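Local atomic coordinates of bifunctional endomannanase/endoglucanase (Caldanaerobius polysaccharolyticus, PDB entry 3W0K), a protein that probably hydrolyses the backbones of beta-mannans and beta-glucans such as cellulose, as a glycoside hydrolase of family 5. Residues Val43-Arg46 with Phe47-Asn51; Asp109-Val112 with Tyr113-Leu117. One frame throughout, in Å; residues are numbered along the deposited sequence.

Contact 1. Residues Val43-Arg46 with Phe47-Asn51; sequences VDYR and FWTRN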
loop_
_atom_site.group_PDB
_atom_site.type_symbol
_atom_site.label_atom_id
_atom_site.label_comp_id
_atom_site.label_asym_id
_atom_site.label_seq_id
_atom_site.Cartn_x
_atom_site.Cartn_y
_atom_site.Cartn_z
ATOM N N VAL A 43 2.735 -6.886 -5.544
ATOM C CA VAL A 43 3.403 -8.065 -6.093
ATOM C C VAL A 43 4.909 -7.947 -6.328
ATOM O O VAL A 43 5.455 -6.850 -6.427
ATOM C CB VAL A 43 2.713 -8.547 -7.403
ATOM C CG1 VAL A 43 1.215 -8.729 -7.175
ATOM C CG2 VAL A 43 2.959 -7.568 -8.544
ATOM N N ASP A 44 5.554 -9.109 -6.424
ATOM C CA ASP A 44 6.995 -9.242 -6.651
ATOM C C ASP A 44 7.170 -9.657 -8.118
ATOM O O ASP A 44 6.730 -10.737 -8.514
ATOM C CB ASP A 44 7.525 -10.340 -5.711
ATOM C CG ASP A 44 9.038 -10.482 -5.730
ATOM O OD1 ASP A 44 9.691 -10.143 -6.736
ATOM O OD2 ASP A 44 9.577 -10.969 -4.716
ATOM N N TYR A 45 7.818 -8.807 -8.916
ATOM C CA TYR A 45 8.015 -9.096 -10.340
ATOM C C TYR A 45 8.801 -10.376 -10.620
ATOM O O TYR A 45 8.750 -10.902 -11.734
ATOM C CB TYR A 45 8.665 -7.902 -11.061
ATOM C CG TYR A 45 10.172 -7.815 -10.937
ATOM C CD1 TYR A 45 10.999 -8.314 -11.943
ATOM C CD2 TYR A 45 10.770 -7.234 -9.823
ATOM C CE1 TYR A 45 12.387 -8.241 -11.843
ATOM C CE2 TYR A 45 12.161 -7.151 -9.713
ATOM C CZ TYR A 45 12.960 -7.659 -10.728
ATOM O OH TYR A 45 14.331 -7.588 -10.634
ATOM N N ARG A 46 9.519 -10.880 -9.618
ATOM C CA ARG A 46 10.299 -12.103 -9.795
ATOM C C ARG A 46 9.420 -13.340 -9.980
ATOM O O ARG A 46 9.901 -14.394 -10.404
ATOM C CB ARG A 46 11.277 -12.298 -8.638
ATOM C CG ARG A 46 12.376 -11.252 -8.595
ATOM C CD ARG A 46 13.286 -11.486 -7.412
ATOM N NE ARG A 46 12.536 -11.424 -6.162
ATOM C CZ ARG A 46 13.008 -11.804 -4.980
ATOM N NH1 ARG A 46 14.243 -12.282 -4.875
ATOM N NH2 ARG A 46 12.245 -11.703 -3.902
ATOM N N PHE A 47 8.131 -13.217 -9.667
ATOM C CA PHE A 47 7.213 -14.335 -9.863
ATOM C C PHE A 47 7.085 -14.660 -11.353
ATOM O O PHE A 47 6.751 -15.786 -11.716
ATOM C CB PHE A 47 5.827 -14.023 -9.289
ATOM C CG PHE A 47 5.659 -14.418 -7.849
ATOM C CD1 PHE A 47 5.479 -15.752 -7.495
ATOM C CD2 PHE A 47 5.643 -13.454 -6.845
ATOM C CE1 PHE A 47 5.283 -16.122 -6.161
ATOM C CE2 PHE A 47 5.446 -13.812 -5.509
ATOM C CZ PHE A 47 5.265 -15.149 -5.168
ATOM N N TRP A 48 7.361 -13.678 -12.211
ATOM C CA TRP A 48 7.262 -13.880 -13.656
ATOM C C TRP A 48 8.525 -13.470 -14.407
ATOM O O TRP A 48 8.562 -13.512 -15.638
ATOM C CB TRP A 48 6.050 -13.119 -14.219
ATOM C CG TRP A 48 6.146 -11.613 -14.121
ATOM C CD1 TRP A 48 6.831 -10.781 -14.961
ATOM C CD2 TRP A 48 5.502 -10.764 -13.159
ATOM N NE1 TRP A 48 6.654 -9.475 -14.587
ATOM C CE2 TRP A 48 5.842 -9.433 -13.485
ATOM C CE3 TRP A 48 4.669 -11.000 -12.058
ATOM C CZ2 TRP A 48 5.375 -8.338 -12.749
ATOM C CZ3 TRP A 48 4.204 -9.912 -11.327
ATOM C CH2 TRP A 48 4.560 -8.596 -11.678
ATOM N N THR A 49 9.562 -13.087 -13.666
ATOM C CA THR A 49 10.814 -12.650 -14.276
ATOM C C THR A 49 11.998 -13.395 -13.682
ATOM O O THR A 49 12.224 -13.354 -12.473
ATOM C CB THR A 49 11.041 -11.145 -14.043
ATOM O OG1 THR A 49 9.859 -10.419 -14.395
ATOM C CG2 THR A 49 12.216 -10.639 -14.876
ATOM N N ARG A 50 12.768 -14.052 -14.544
ATOM C CA ARG A 50 13.929 -14.801 -14.093
ATOM C C ARG A 50 15.229 -14.050 -14.354
ATOM O O ARG A 50 15.435 -13.504 -15.435
ATOM C CB ARG A 50 13.974 -16.176 -14.770
ATOM C CG ARG A 50 15.085 -17.079 -14.250
ATOM C CD ARG A 50 14.754 -18.553 -14.451
ATOM N NE ARG A 50 13.584 -18.968 -13.674
ATOM C CZ ARG A 50 13.590 -19.207 -12.362
ATOM N NH1 ARG A 50 14.708 -19.075 -11.659
ATOM N NH2 ARG A 50 12.473 -19.581 -11.753
ATOM N N ASN A 51 16.068 -13.988 -13.323
ATOM C CA ASN A 51 17.378 -13.345 -13.391
ATOM C C ASN A 51 17.429 -11.977 -14.085
ATOM O O ASN A 51 18.274 -11.735 -14.955
ATOM C CB ASN A 51 18.389 -14.307 -14.025
ATOM C CG ASN A 51 19.826 -13.888 -13.784
ATOM O OD1 ASN A 51 20.165 -13.369 -12.718
ATOM N ND2 ASN A 51 20.681 -14.113 -14.777
#
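The indole of W48 lies over the backbone of Y45: the CA of Y45 sits 3.7 Å from the centroid of the six-membered ring of W48, 13° off its normal, a CH-pi contact. Y45 O stands above the same indole, nearer its rim, while V43, its side chain at about a right angle to that of W48, brings CG2 to the indole edge, in plane, 3.7 Å from CH2 of W48. In W48 a chi1 of 66° tucks the indole back over Y45. That carbonyl is gripped from opposite faces of its plane, by W48 N and by OG1 of T49, the latter 2.9 Å from Y45 O. F47 N donates almost straight (169°) to D44 O from above the carbonyl plane, and D44 O also lies at the phenyl edge of F47, in plane. These bonds close the short 3-10 turn leaving strand 38-44, the second of the (beta/alpha)8 barrel. D44 OD1 accepts from R46 N in an Asx turn. R46 clasps D44 side-on in a salt bridge, NE to OD1 and NH2 to OD2 (2.9 Å); each carboxylate oxygen offers its syn lone pair and lies close to the guanidinium plane. T49 OG1 meets the Y45 ring edge, and Y45 OH bonds to E97.

Contact 2. Residues Asp109-Val112 with Tyr113-Leu117; sequences DGFV and YQWEL
V112 and E116 meet one helical turn apart. The carbonyl of V112 takes the N-H of E116, 2.9 Å from V112 O to E116 N, and the aliphatic part of E116 lies against the same oxygen, with CG of E116 3.2 Å from V112 O. The E116 chain, extended beyond CG, crosses V112 obliquely and brings its CD to 4.0 Å from CG1 of V112. The side chain of V112 also meets T158 and A161 of helix 148-165, so this side of the turn faces the next helix of the barrel.

Y113 holds the preceding turn through its N-H, bonded to D109 O at 3.0 Å, and its CB rests close to that carbonyl. With CG anti to the backbone N (chi1 170°), the phenol is carried away from 109-112 and instead takes CG of L117 over one face; F55 meets this ring from the loop beyond strand 38-44. These i to i+4 steps belong to helix 105-121, which follows the third strand, 78-83, of the (beta/alpha)8 barrel.

F111 begins the aromatic step on another side of the helix. W115 turns the edge of its indole toward the F111 face in a T-shaped pair, the phenyl and five-membered ring planes at 87° and the centroids 4.9 Å apart. CD1 of W115 stands over the phenyl, offset toward its rim, 3.7 Å from CZ of F111. NE1 of W115 donates to L134 O, which helps set the rotation of the indole, while F132 meets the same indole with the ring planes at about 35°.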
loop_
_atom_site.group_PDB
_atom_site.type_symbol
_atom_site.label_atom_id
_atom_site.label_comp_id
_atom_site.label_asym_id
_atom_site.label_seq_id
_atom_site.Cartn_x
_atom_site.Cartn_y
_atom_site.Cartn_z
ATOM N N ASP A 109 13.527 0.986 -18.305
ATOM C CA ASP A 109 12.911 0.422 -19.506
ATOM C C ASP A 109 12.119 -0.833 -19.144
ATOM O O ASP A 109 11.024 -1.053 -19.664
ATOM C CB ASP A 109 13.970 0.083 -20.562
ATOM C CG ASP A 109 14.552 1.316 -21.237
ATOM O OD1 ASP A 109 14.012 2.429 -21.064
ATOM O OD2 ASP A 109 15.562 1.164 -21.960
ATOM N N GLY A 110 12.678 -1.650 -18.250
ATOM C CA GLY A 110 12.009 -2.867 -17.819
ATOM C C GLY A 110 10.741 -2.555 -17.044
ATOM O O GLY A 110 9.722 -3.219 -17.214
ATOM N N PHE A 111 10.819 -1.526 -16.203
ATOM C CA PHE A 111 9.705 -1.066 -15.375
ATOM C C PHE A 111 8.558 -0.573 -16.254
ATOM O O PHE A 111 7.408 -0.973 -16.069
ATOM C CB PHE A 111 10.202 0.065 -14.467
ATOM C CG PHE A 111 9.141 0.673 -13.590
ATOM C CD1 PHE A 111 8.639 -0.025 -12.498
ATOM C CD2 PHE A 111 8.692 1.972 -13.818
ATOM C CE1 PHE A 111 7.710 0.563 -11.644
ATOM C CE2 PHE A 111 7.760 2.570 -12.966
ATOM C CZ PHE A 111 7.270 1.865 -11.877
ATOM N N VAL A 112 8.877 0.308 -17.199
ATOM C CA VAL A 112 7.875 0.847 -18.113
ATOM C C VAL A 112 7.250 -0.281 -18.938
ATOM O O VAL A 112 6.033 -0.312 -19.130
ATOM C CB VAL A 112 8.488 1.939 -19.031
ATOM C CG1 VAL A 112 7.487 2.373 -20.107
ATOM C CG2 VAL A 112 8.901 3.139 -18.192
ATOM N N TYR A 113 8.077 -1.227 -19.380
ATOM C CA TYR A 113 7.603 -2.363 -20.166
ATOM C C TYR A 113 6.598 -3.204 -19.376
ATOM O O TYR A 113 5.583 -3.631 -19.927
ATOM C CB TYR A 113 8.786 -3.224 -20.622
ATOM C CG TYR A 113 8.403 -4.552 -21.239
ATOM C CD1 TYR A 113 7.821 -4.617 -22.505
ATOM C CD2 TYR A 113 8.623 -5.746 -20.552
ATOM C CE1 TYR A 113 7.467 -5.842 -23.070
ATOM C CE2 TYR A 113 8.275 -6.970 -21.108
ATOM C CZ TYR A 113 7.698 -7.013 -22.362
ATOM O OH TYR A 113 7.340 -8.228 -22.899
ATOM N N GLN A 114 6.875 -3.421 -18.088
ATOM C CA GLN A 114 5.986 -4.196 -17.216
ATOM C C GLN A 114 4.613 -3.542 -17.187
ATOM O O GLN A 114 3.590 -4.208 -17.350
ATOM C CB GLN A 114 6.503 -4.219 -15.773
ATOM C CG GLN A 114 7.927 -4.683 -15.581
ATOM C CD GLN A 114 8.099 -6.163 -15.787
ATOM O OE1 GLN A 114 8.696 -6.598 -16.768
ATOM N NE2 GLN A 114 7.594 -6.950 -14.848
ATOM N N TRP A 115 4.603 -2.233 -16.950
ATOM C CA TRP A 115 3.357 -1.489 -16.884
ATOM C C TRP A 115 2.620 -1.432 -18.211
ATOM O O TRP A 115 1.392 -1.432 -18.236
ATOM C CB TRP A 115 3.584 -0.101 -16.280
ATOM C CG TRP A 115 3.629 -0.170 -14.781
ATOM C CD1 TRP A 115 4.650 0.229 -13.963
ATOM C CD2 TRP A 115 2.616 -0.716 -13.921
ATOM N NE1 TRP A 115 4.336 -0.040 -12.649
ATOM C CE2 TRP A 115 3.095 -0.620 -12.596
ATOM C CE3 TRP A 115 1.352 -1.284 -14.145
ATOM C CZ2 TRP A 115 2.353 -1.068 -11.494
ATOM C CZ3 TRP A 115 0.616 -1.732 -13.052
ATOM C CH2 TRP A 115 1.120 -1.620 -11.741
ATOM N N GLU A 116 3.363 -1.426 -19.314
ATOM C CA GLU A 116 2.732 -1.423 -20.628
ATOM C C GLU A 116 2.056 -2.775 -20.844
ATOM O O GLU A 116 0.983 -2.849 -21.443
ATOM C CB GLU A 116 3.757 -1.154 -21.726
ATOM C CG GLU A 116 4.247 0.285 -21.760
ATOM C CD GLU A 116 5.284 0.528 -22.841
ATOM O OE1 GLU A 116 6.170 -0.332 -23.029
ATOM O OE2 GLU A 116 5.214 1.584 -23.500
ATOM N N LEU A 117 2.684 -3.839 -20.341
ATOM C CA LEU A 117 2.128 -5.189 -20.449
ATOM C C LEU A 117 0.766 -5.243 -19.769
ATOM O O LEU A 117 -0.207 -5.717 -20.354
ATOM C CB LEU A 117 3.049 -6.216 -19.790
ATOM C CG LEU A 117 4.338 -6.618 -20.500
ATOM C CD1 LEU A 117 5.125 -7.546 -19.593
ATOM C CD2 LEU A 117 4.017 -7.297 -21.826
#

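Overall arrangement
Following the chain from the N terminus, contact 1 (43-51) comes first, where the chain leaves strand 38-44 of the barrel and turns into the loop before helix 62-74. The chain then passes through that helix and strand 78-83 before contact 2 (109-117) spans two turns of helix 105-121. Each is a local contact within a continuous run of residues, so neither closes a long loop; they follow in series without nesting or crossing. Their centres are about 13 Å apart, yet W48 of contact 1 lies next to Q114 of contact 2. L83 of strand 78-83 is common ground, meeting V43 and W48 as well as F111 and W115, so strand, loop and helix come together there.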